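Local coordinates for Exo-arabinanase (Penicillium chrysogenum, PDB 3A72), which hydrolyses arabinan, probably as an exo-acting enzyme that works from chain ends, and binds arabinobiose in its pocket, at residues Val221-Ser226 with Tyr233-Tyr238; Thr200-Pro205 with Gly225-Thr230; Gly34-Thr39 with Lys62-Ile67. All blocks are in the same frame, centred on the assembly; numbering follows the deposited sequence.

Interaction 1: residues Val221-Ser226 with Tyr233-Tyr238. With AHR (alpha-L-arabinofuranose), chain B.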
loop_
_atom_site.group_PDB
_atom_site.type_symbol
_atom_site.label_atom_id
_atom_site.label_comp_id
_atom_site.label_asym_id
_atom_site.label_seq_id
_atom_site.Cartn_x
_atom_site.Cartn_y
_atom_site.Cartn_z
ATOM N N VAL A 221 6.793 -0.012 8.024
ATOM C CA VAL A 221 7.073 -1.410 7.749
ATOM C C VAL A 221 7.465 -1.543 6.275
ATOM O O VAL A 221 7.024 -0.807 5.398
ATOM C CB VAL A 221 5.876 -2.297 8.133
ATOM C CG1 VAL A 221 4.682 -2.141 7.197
ATOM C CG2 VAL A 221 6.266 -3.776 8.275
ATOM N N TYR A 222 8.326 -2.547 6.030
ATOM C CA TYR A 222 8.846 -2.791 4.690
ATOM C C TYR A 222 9.315 -4.231 4.592
ATOM O O TYR A 222 9.505 -4.924 5.592
ATOM C CB TYR A 222 9.987 -1.852 4.399
ATOM C CG TYR A 222 11.196 -1.815 5.314
ATOM C CD1 TYR A 222 12.391 -2.415 4.974
ATOM C CD2 TYR A 222 11.131 -1.117 6.510
ATOM C CE1 TYR A 222 13.505 -2.348 5.806
ATOM C CE2 TYR A 222 12.251 -1.002 7.326
ATOM C CZ TYR A 222 13.424 -1.615 6.980
ATOM O OH TYR A 222 14.516 -1.453 7.816
ATOM N N GLU A 223 9.477 -4.700 3.331
ATOM C CA GLU A 223 10.207 -5.941 3.094
ATOM C C GLU A 223 11.670 -5.596 2.964
ATOM O O GLU A 223 12.044 -4.618 2.293
ATOM C CB GLU A 223 9.692 -6.705 1.859
ATOM C CG GLU A 223 9.897 -5.952 0.539
ATOM C CD GLU A 223 9.439 -6.699 -0.695
ATOM O OE1 GLU A 223 8.600 -7.656 -0.588
ATOM O OE2 GLU A 223 9.926 -6.301 -1.789
ATOM N N TYR A 224 12.537 -6.383 3.573
ATOM C CA TYR A 224 13.989 -6.146 3.505
ATOM C C TYR A 224 14.568 -7.297 2.648
ATOM O O TYR A 224 14.944 -8.324 3.180
ATOM C CB TYR A 224 14.591 -6.005 4.898
ATOM C CG TYR A 224 16.063 -5.745 4.932
ATOM C CD1 TYR A 224 16.880 -5.575 3.820
ATOM C CD2 TYR A 224 16.721 -5.665 6.136
ATOM C CE1 TYR A 224 18.205 -5.338 3.874
ATOM C CE2 TYR A 224 18.109 -5.496 6.212
ATOM C CZ TYR A 224 18.829 -5.325 5.072
ATOM O OH TYR A 224 20.187 -5.202 5.181
ATOM N N GLY A 225 14.683 -7.057 1.340
ATOM C CA GLY A 225 15.346 -8.031 0.476
ATOM C C GLY A 225 16.837 -8.026 0.745
ATOM O O GLY A 225 17.511 -6.979 0.690
ATOM N N SER A 226 17.417 -9.202 1.018
ATOM C CA SER A 226 18.835 -9.343 1.230
ATOM C C SER A 226 19.196 -10.812 1.159
ATOM O O SER A 226 18.383 -11.706 1.438
ATOM C CB SER A 226 19.227 -8.793 2.598
ATOM O OG SER A 226 20.641 -8.791 2.839
ATOM N N TYR A 233 18.448 -15.569 -1.024
ATOM C CA TYR A 233 17.760 -14.258 -0.871
ATOM C C TYR A 233 16.468 -14.461 -0.138
ATOM O O TYR A 233 15.772 -15.444 -0.360
ATOM C CB TYR A 233 17.536 -13.665 -2.235
ATOM C CG TYR A 233 17.498 -12.128 -2.257
ATOM C CD1 TYR A 233 18.715 -11.439 -2.249
ATOM C CD2 TYR A 233 16.344 -11.409 -2.332
ATOM C CE1 TYR A 233 18.739 -10.062 -2.275
ATOM C CE2 TYR A 233 16.381 -10.043 -2.356
ATOM C CZ TYR A 233 17.568 -9.365 -2.338
ATOM O OH TYR A 233 17.537 -7.982 -2.389
ATOM N N SER A 234 16.084 -13.461 0.702
ATOM C CA SER A 234 14.786 -13.491 1.334
ATOM C C SER A 234 14.305 -12.049 1.537
ATOM O O SER A 234 15.077 -11.095 1.439
ATOM C CB SER A 234 14.869 -14.204 2.691
ATOM O OG SER A 234 15.733 -13.578 3.607
ATOM N N PHE A 235 13.006 -11.933 1.855
ATOM C CA PHE A 235 12.322 -10.645 2.032
ATOM C C PHE A 235 11.627 -10.581 3.379
ATOM O O PHE A 235 10.414 -10.285 3.450
ATOM C CB PHE A 235 11.312 -10.423 0.896
ATOM C CG PHE A 235 11.901 -10.253 -0.476
ATOM C CD1 PHE A 235 12.246 -9.005 -0.913
ATOM C CD2 PHE A 235 12.019 -11.311 -1.344
ATOM C CE1 PHE A 235 12.734 -8.780 -2.225
ATOM C CE2 PHE A 235 12.520 -11.121 -2.614
ATOM C CZ PHE A 235 12.816 -9.848 -3.057
ATOM N N PRO A 236 12.336 -10.764 4.495
ATOM C CA PRO A 236 11.679 -10.650 5.821
ATOM C C PRO A 236 11.124 -9.277 6.056
ATOM O O PRO A 236 11.656 -8.251 5.610
ATOM C CB PRO A 236 12.821 -10.916 6.792
ATOM C CG PRO A 236 14.051 -10.491 6.012
ATOM C CD PRO A 236 13.791 -10.970 4.605
ATOM N N LEU A 237 10.045 -9.237 6.842
ATOM C CA LEU A 237 9.467 -7.958 7.228
ATOM C C LEU A 237 10.302 -7.311 8.332
ATOM O O LEU A 237 10.701 -7.947 9.323
ATOM C CB LEU A 237 8.022 -8.115 7.714
ATOM C CG LEU A 237 7.082 -8.724 6.678
ATOM C CD1 LEU A 237 5.649 -8.577 7.201
ATOM C CD2 LEU A 237 7.256 -8.145 5.294
ATOM N N TYR A 238 10.538 -6.008 8.156
ATOM C CA TYR A 238 11.236 -5.137 9.105
ATOM C C TYR A 238 10.394 -3.914 9.338
ATOM O O TYR A 238 9.580 -3.520 8.499
ATOM C CB TYR A 238 12.617 -4.683 8.544
ATOM C CG TYR A 238 13.748 -5.635 8.805
ATOM C CD1 TYR A 238 13.784 -6.914 8.282
ATOM C CD2 TYR A 238 14.812 -5.237 9.601
ATOM C CE1 TYR A 238 14.846 -7.749 8.558
ATOM C CE2 TYR A 238 15.907 -6.076 9.887
ATOM C CZ TYR A 238 15.908 -7.338 9.363
ATOM O OH TYR A 238 16.944 -8.204 9.588
HETATM O O5 AHR B . 7.888 -5.531 -8.884
HETATM C C5 AHR B . 8.429 -4.352 -8.204
HETATM C C4 AHR B . 9.226 -4.820 -7.019
HETATM O O4 AHR B . 8.314 -5.359 -6.053
HETATM C C3 AHR B . 9.957 -3.684 -6.312
HETATM O O3 AHR B . 11.260 -3.510 -6.895
HETATM C C2 AHR B . 10.024 -4.200 -4.854
HETATM O O2 AHR B . 9.971 -3.156 -3.884
HETATM C C1 AHR B . 8.854 -5.175 -4.740
HETATM O O1 AHR B . 9.328 -6.494 -4.342
HETATM O O HOH W 1 18.184 -14.513 3.136
#
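Tyr222 and Tyr238 pair in the beta hairpin of strands 218-225 and 237-242, which carries the pocket residue Glu223 up to the bound arabinose. The pairing is antiparallel: Tyr222 N gives a 2.9 Å hydrogen bond to Tyr238 O, and Tyr238 N returns one to Tyr222 O with an N-H...O angle of 175°. Further along, Tyr224 N bonds to Pro236 O, but the proline nitrogen has no hydrogen to give back, and Tyr224 O instead meets Pro236 CD at 3.2 Å. Ser226 and Ser234 then restore a reciprocal backbone pair.

On the tyrosine face, Tyr238 touches two rings in different ways. Its CB sits over one face of the Tyr222 ring, 3.8 Å from the centroid, a CH-pi contact. Its own ring receives the edge of Tyr224 in a T-shaped stack, planes 77° apart, with Tyr224 CD2 3.6 Å above the ring centre. The hydroxyls bond outside the hairpin contact: Tyr222 with Tyr198, Tyr224 with Asp203, Tyr238 with Arg255. Near the hairpin turn, one face of the Tyr233 ring is turned to Ser226 N, which stands 3.4 Å above its plane, toward the rim.

On the opposite face, the Glu223 chain runs extended beyond CG, and OE2 accepts a 2.6 Å hydrogen bond from arabinose O1. Phe235 lies alongside, CD1 3.6 Å from Glu223 CD, while Ser267 N binds OE1. The whole is a hairpin of a beta-propeller blade, lending an acidic side chain to a glycan pocket.

Interaction 2: residues Thr200-Pro205 with Gly225-Thr230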
loop_
_atom_site.group_PDB
_atom_site.type_symbol
_atom_site.label_atom_id
_atom_site.label_comp_id
_atom_site.label_asym_id
_atom_site.label_seq_id
_atom_site.Cartn_x
_atom_site.Cartn_y
_atom_site.Cartn_z
ATOM N N THR A 200 25.100 -2.934 1.488
ATOM C CA THR A 200 25.339 -4.023 0.575
ATOM C C THR A 200 24.553 -3.804 -0.684
ATOM O O THR A 200 23.326 -3.648 -0.617
ATOM C CB THR A 200 24.933 -5.340 1.211
ATOM O OG1 THR A 200 25.558 -5.473 2.478
ATOM C CG2 THR A 200 25.313 -6.528 0.342
ATOM N N TYR A 201 25.214 -3.768 -1.857
ATOM C CA TYR A 201 24.540 -3.413 -3.096
ATOM C C TYR A 201 23.307 -4.255 -3.400
ATOM O O TYR A 201 22.282 -3.752 -3.862
ATOM C CB TYR A 201 25.569 -3.481 -4.252
ATOM C CG TYR A 201 24.884 -3.158 -5.600
ATOM C CD1 TYR A 201 24.641 -1.835 -5.932
ATOM C CD2 TYR A 201 24.480 -4.196 -6.452
ATOM C CE1 TYR A 201 24.006 -1.558 -7.139
ATOM C CE2 TYR A 201 23.840 -3.893 -7.644
ATOM C CZ TYR A 201 23.616 -2.586 -7.983
ATOM O OH TYR A 201 22.975 -2.289 -9.177
ATOM N N THR A 202 23.404 -5.557 -3.171
ATOM C CA THR A 202 22.335 -6.463 -3.485
ATOM C C THR A 202 21.144 -6.373 -2.527
ATOM O O THR A 202 20.114 -7.018 -2.816
ATOM C CB THR A 202 22.818 -7.923 -3.576
ATOM O OG1 THR A 202 23.469 -8.239 -2.351
ATOM C CG2 THR A 202 23.786 -8.129 -4.752
ATOM N N ASP A 203 21.241 -5.604 -1.463
ATOM C CA ASP A 203 20.053 -5.371 -0.617
ATOM C C ASP A 203 19.014 -4.558 -1.409
ATOM O O ASP A 203 19.334 -3.576 -2.093
ATOM C CB ASP A 203 20.426 -4.660 0.652
ATOM C CG ASP A 203 21.148 -5.500 1.680
ATOM O OD1 ASP A 203 21.441 -6.676 1.403
ATOM O OD2 ASP A 203 21.394 -4.941 2.799
ATOM N N ARG A 204 17.764 -4.966 -1.243
ATOM C CA ARG A 204 16.620 -4.320 -1.894
ATOM C C ARG A 204 15.496 -4.199 -0.856
ATOM O O ARG A 204 14.488 -4.919 -0.883
ATOM C CB ARG A 204 16.138 -5.107 -3.154
ATOM C CG ARG A 204 17.195 -5.113 -4.243
ATOM C CD ARG A 204 16.779 -6.040 -5.435
ATOM N NE ARG A 204 15.532 -5.601 -6.000
ATOM C CZ ARG A 204 15.366 -4.618 -6.847
ATOM N NH1 ARG A 204 16.388 -4.025 -7.426
ATOM N NH2 ARG A 204 14.142 -4.252 -7.131
ATOM N N PRO A 205 15.617 -3.246 0.081
ATOM C CA PRO A 205 14.459 -2.882 0.894
ATOM C C PRO A 205 13.391 -2.317 -0.036
ATOM O O PRO A 205 13.720 -1.599 -1.016
ATOM C CB PRO A 205 15.040 -1.848 1.850
ATOM C CG PRO A 205 16.107 -1.159 1.038
ATOM C CD PRO A 205 16.761 -2.302 0.290
ATOM N N GLY A 225 14.683 -7.057 1.340
ATOM C CA GLY A 225 15.346 -8.031 0.476
ATOM C C GLY A 225 16.837 -8.026 0.745
ATOM O O GLY A 225 17.511 -6.979 0.690
ATOM N N SER A 226 17.417 -9.202 1.018
ATOM C CA SER A 226 18.835 -9.343 1.230
ATOM C C SER A 226 19.196 -10.812 1.159
ATOM O O SER A 226 18.383 -11.706 1.438
ATOM C CB SER A 226 19.227 -8.793 2.598
ATOM O OG SER A 226 20.641 -8.791 2.839
ATOM N N PHE A 227 20.493 -11.061 0.865
ATOM C CA PHE A 227 21.104 -12.356 1.126
ATOM C C PHE A 227 21.454 -12.531 2.593
ATOM O O PHE A 227 21.699 -13.686 3.057
ATOM C CB PHE A 227 22.409 -12.565 0.307
ATOM C CG PHE A 227 22.133 -12.722 -1.198
ATOM C CD1 PHE A 227 21.613 -13.944 -1.693
ATOM C CD2 PHE A 227 22.383 -11.700 -2.116
ATOM C CE1 PHE A 227 21.345 -14.122 -3.044
ATOM C CE2 PHE A 227 22.146 -11.904 -3.448
ATOM C CZ PHE A 227 21.650 -13.097 -3.923
ATOM N N PHE A 228 21.561 -11.463 3.366
ATOM C CA PHE A 228 22.039 -11.498 4.752
ATOM C C PHE A 228 23.313 -12.303 4.859
ATOM O O PHE A 228 23.544 -13.074 5.760
ATOM C CB PHE A 228 20.919 -12.095 5.675
ATOM C CG PHE A 228 19.710 -11.195 5.692
ATOM C CD1 PHE A 228 19.731 -9.986 6.364
ATOM C CD2 PHE A 228 18.561 -11.572 5.000
ATOM C CE1 PHE A 228 18.626 -9.136 6.356
ATOM C CE2 PHE A 228 17.507 -10.717 4.991
ATOM C CZ PHE A 228 17.490 -9.502 5.645
ATOM N N GLY A 229 24.199 -12.145 3.866
ATOM C CA GLY A 229 25.490 -12.786 3.888
ATOM C C GLY A 229 25.493 -14.267 3.525
ATOM O O GLY A 229 26.562 -14.934 3.629
ATOM N N THR A 230 24.365 -14.812 3.104
ATOM C CA THR A 230 24.228 -16.201 2.692
ATOM C C THR A 230 24.058 -16.264 1.179
ATOM O O THR A 230 24.182 -15.255 0.474
ATOM C CB THR A 230 23.038 -16.882 3.347
ATOM O OG1 THR A 230 21.858 -16.315 2.831
ATOM C CG2 THR A 230 22.892 -16.402 4.783
HETATM O O HOH W 2 22.271 -8.809 0.009
#
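Arg204 and Gly225 form an antiparallel hydrogen-bonded pair at the start of strand 204-212: Arg204 N reaches Gly225 O at 2.8 Å, nearly straight at 168°, whereas the return bond from Gly225 N to Arg204 O is longer, 3.1 Å, and arrives from well above the carbonyl plane. Just outside this pair the side chains take over. Ser226 OG, anti to its backbone N (chi1 -175°), donates to Asp203 OD1 over 2.7 Å, meeting the carboxylate from 44° out of its plane. The same hydroxyl accepts from Phe228 N at 2.9 Å, which closes an ST turn. Phe228 also folds back, laying its ring over the serine with Ser226 CB 3.4 Å above the centre. A water donates to Asp203 OD1, accepts from Phe227 N at 3.0 Å and is hydrogen-bonded to Thr202 OG1, bridging the two segments. Thr202 OG1 itself touches the rim of the Phe227 ring in its plane, 3.6 Å from CD2. Beyond, Phe227 O takes both Thr230 N and Thr230 OG1, the latter at 2.6 Å, within a type I' turn.

Arg204 points its guanidinium away into the glycan pocket, where Asn144 binds NH1. With serine and water on OD1 and the Tyr224 hydroxyl on OD2, the Asp203 carboxylate is well supplied with donors, an environment that would favour its charged form.

Interaction 3: residues Gly34-Thr39 with Lys62-Ile67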
loop_
_atom_site.group_PDB
_atom_site.type_symbol
_atom_site.label_atom_id
_atom_site.label_comp_id
_atom_site.label_asym_id
_atom_site.label_seq_id
_atom_site.Cartn_x
_atom_site.Cartn_y
_atom_site.Cartn_z
ATOM N N GLY A 34 -18.157 6.523 5.865
ATOM C CA GLY A 34 -18.073 5.101 6.038
ATOM C C GLY A 34 -17.973 4.295 4.776
ATOM O O GLY A 34 -17.644 3.108 4.834
ATOM N N ASP A 35 -18.268 4.877 3.608
ATOM C CA ASP A 35 -18.202 4.148 2.366
ATOM C C ASP A 35 -16.778 3.610 2.116
ATOM O O ASP A 35 -15.790 4.238 2.450
ATOM C CB ASP A 35 -18.630 5.053 1.200
ATOM C CG ASP A 35 -20.106 5.396 1.164
ATOM O OD1 ASP A 35 -20.874 4.792 1.931
ATOM O OD2 ASP A 35 -20.426 6.308 0.324
ATOM N N LEU A 36 -16.718 2.444 1.480
ATOM C CA LEU A 36 -15.467 1.784 1.130
ATOM C C LEU A 36 -15.234 1.868 -0.375
ATOM O O LEU A 36 -16.145 1.587 -1.163
ATOM C CB LEU A 36 -15.527 0.327 1.530
ATOM C CG LEU A 36 -15.948 -0.028 2.885
ATOM C CD1 LEU A 36 -15.912 -1.535 3.111
ATOM C CD2 LEU A 36 -15.128 0.674 3.958
ATOM N N LEU A 37 -14.003 2.198 -0.744
ATOM C CA LEU A 37 -13.556 2.174 -2.140
ATOM C C LEU A 37 -12.401 1.224 -2.280
ATOM O O LEU A 37 -11.533 1.136 -1.374
ATOM C CB LEU A 37 -13.103 3.567 -2.586
ATOM C CG LEU A 37 -14.143 4.704 -2.501
ATOM C CD1 LEU A 37 -13.509 5.970 -2.997
ATOM C CD2 LEU A 37 -15.344 4.363 -3.298
ATOM N N ALA A 38 -12.357 0.529 -3.407
ATOM C CA ALA A 38 -11.314 -0.429 -3.713
ATOM C C ALA A 38 -10.817 -0.182 -5.136
ATOM O O ALA A 38 -11.575 0.164 -6.038
ATOM C CB ALA A 38 -11.830 -1.850 -3.585
ATOM N N THR A 39 -9.521 -0.417 -5.323
ATOM C CA THR A 39 -8.871 -0.395 -6.621
ATOM C C THR A 39 -7.756 -1.433 -6.654
ATOM O O THR A 39 -7.458 -2.119 -5.649
ATOM C CB THR A 39 -8.352 1.021 -6.938
ATOM O OG1 THR A 39 -7.972 1.097 -8.316
ATOM C CG2 THR A 39 -7.137 1.380 -6.120
ATOM N N LYS A 62 -20.506 -5.936 1.802
ATOM C CA LYS A 62 -21.330 -7.012 1.285
ATOM C C LYS A 62 -21.470 -6.990 -0.233
ATOM O O LYS A 62 -21.486 -8.064 -0.843
ATOM C CB LYS A 62 -22.759 -7.030 1.897
ATOM C CG LYS A 62 -22.821 -7.460 3.334
ATOM C CD LYS A 62 -24.219 -7.428 3.999
ATOM C CE LYS A 62 -24.440 -7.567 5.560
ATOM N NZ LYS A 62 -25.356 -8.248 6.696
ATOM N N THR A 63 -21.654 -5.787 -0.811
ATOM C CA THR A 63 -21.806 -5.630 -2.250
ATOM C C THR A 63 -20.926 -4.501 -2.733
ATOM O O THR A 63 -20.574 -3.579 -1.997
ATOM C CB THR A 63 -23.266 -5.378 -2.673
ATOM O OG1 THR A 63 -23.718 -4.136 -2.144
ATOM C CG2 THR A 63 -24.181 -6.495 -2.199
ATOM N N TRP A 64 -20.611 -4.582 -4.003
ATOM C CA TRP A 64 -19.629 -3.704 -4.682
ATOM C C TRP A 64 -20.119 -3.314 -6.060
ATOM O O TRP A 64 -20.714 -4.140 -6.781
ATOM C CB TRP A 64 -18.252 -4.415 -4.837
ATOM C CG TRP A 64 -17.676 -4.682 -3.466
ATOM C CD1 TRP A 64 -17.916 -5.753 -2.662
ATOM C CD2 TRP A 64 -16.786 -3.824 -2.738
ATOM N NE1 TRP A 64 -17.240 -5.619 -1.467
ATOM C CE2 TRP A 64 -16.533 -4.456 -1.489
ATOM C CE3 TRP A 64 -16.171 -2.588 -3.012
ATOM C CZ2 TRP A 64 -15.699 -3.869 -0.547
ATOM C CZ3 TRP A 64 -15.342 -2.021 -2.059
ATOM C CH2 TRP A 64 -15.108 -2.648 -0.862
ATOM N N ASN A 65 -19.870 -2.093 -6.478
ATOM C CA ASN A 65 -20.196 -1.624 -7.811
ATOM C C ASN A 65 -19.138 -0.670 -8.302
ATOM O O ASN A 65 -18.651 0.158 -7.530
ATOM C CB ASN A 65 -21.532 -0.820 -7.806
ATOM C CG ASN A 65 -22.707 -1.732 -7.535
ATOM O OD1 ASN A 65 -23.242 -2.402 -8.448
ATOM N ND2 ASN A 65 -23.156 -1.747 -6.321
ATOM N N GLU A 66 -18.800 -0.739 -9.581
ATOM C CA GLU A 66 -17.881 0.239 -10.172
ATOM C C GLU A 66 -18.534 1.610 -10.220
ATOM O O GLU A 66 -19.683 1.746 -10.698
ATOM C CB GLU A 66 -17.496 -0.257 -11.581
ATOM C CG GLU A 66 -16.364 0.618 -12.186
ATOM C CD GLU A 66 -15.747 0.038 -13.433
ATOM O OE1 GLU A 66 -16.491 -0.435 -14.266
ATOM O OE2 GLU A 66 -14.523 0.017 -13.667
ATOM N N ILE A 67 -17.811 2.625 -9.775
ATOM C CA ILE A 67 -18.297 3.986 -9.827
ATOM C C ILE A 67 -17.521 4.896 -10.772
ATOM O O ILE A 67 -18.076 5.872 -11.252
ATOM C CB ILE A 67 -18.400 4.628 -8.436
ATOM C CG1 ILE A 67 -17.082 4.769 -7.684
ATOM C CG2 ILE A 67 -19.397 3.855 -7.578
ATOM C CD1 ILE A 67 -17.146 5.744 -6.502
#
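Trp64 NE1 is hydrogen-bonded to Gly61 O, a bond that pins the pyrrole side of the indole to its own turn while the far end of the six-membered ring reaches across to Leu36 and Ala38. The turn bears the Asp-box sequence of sialidase-like beta-propellers, Ser57 to Trp64, with Thr63 OG1 bonded to Asp59. It links strands 52-57 and 65-70, the third and fourth of a four-stranded blade. Strand 36-42 is the second, and the two segments therefore meet over the strand between them: no hydrogen bond joins them, and their nearest CA atoms, in Leu37 and Trp64, are 8.8 Å apart.

Side chains meet by apolar contacts on both faces of the blade. On one, Trp64 CG is anti to the carbonyl carbon (chi1 -64°), and the ring tip carries the contact: CH2 lies 3.8 Å from Leu36 CB, and CZ3 lies at the same 3.8 Å from Ala38 CB. CZ3 also touches the backbone, 3.8 Å from Leu36 O, while the Leu37 carbonyl carbon stands near the plane of the indole at its edge. Val9 and Ile11, from the strand at the chain's start and the loop after it, pack on Trp64 as well and bring the adjoining blade against this face.

The other face turns to the next blade, where Leu85 meets Leu37. Here Ile67 CG1 sits between its backbone N and carbonyl carbon (chi1 63°), and the two side chains cross at about a right angle, with Ile67 CD1 3.9 Å from Leu37 CD2.

Overall arrangement
Interactions 1 and 2 belong to one propeller blade and are continuous, their centres 9 Å apart and Gly225 and Ser226 common to both. Two tyrosine hydroxyls tie them together: Tyr224 OH lies 2.7 Å from Asp203 OD2 and Tyr233 OH 2.8 Å from Thr202 O, both probable hydrogen bonds. Each also supplies a residue to the glycan pocket, Glu223 from interaction 1 and Arg204 from interaction 2, whose side chain comes within about 3 Å of a bound arabinose. Interaction 3 lies in another blade across the chain's centre, its own centre about 31 Å from that of interaction 1 and about 39 Å from that of interaction 2, and touches neither.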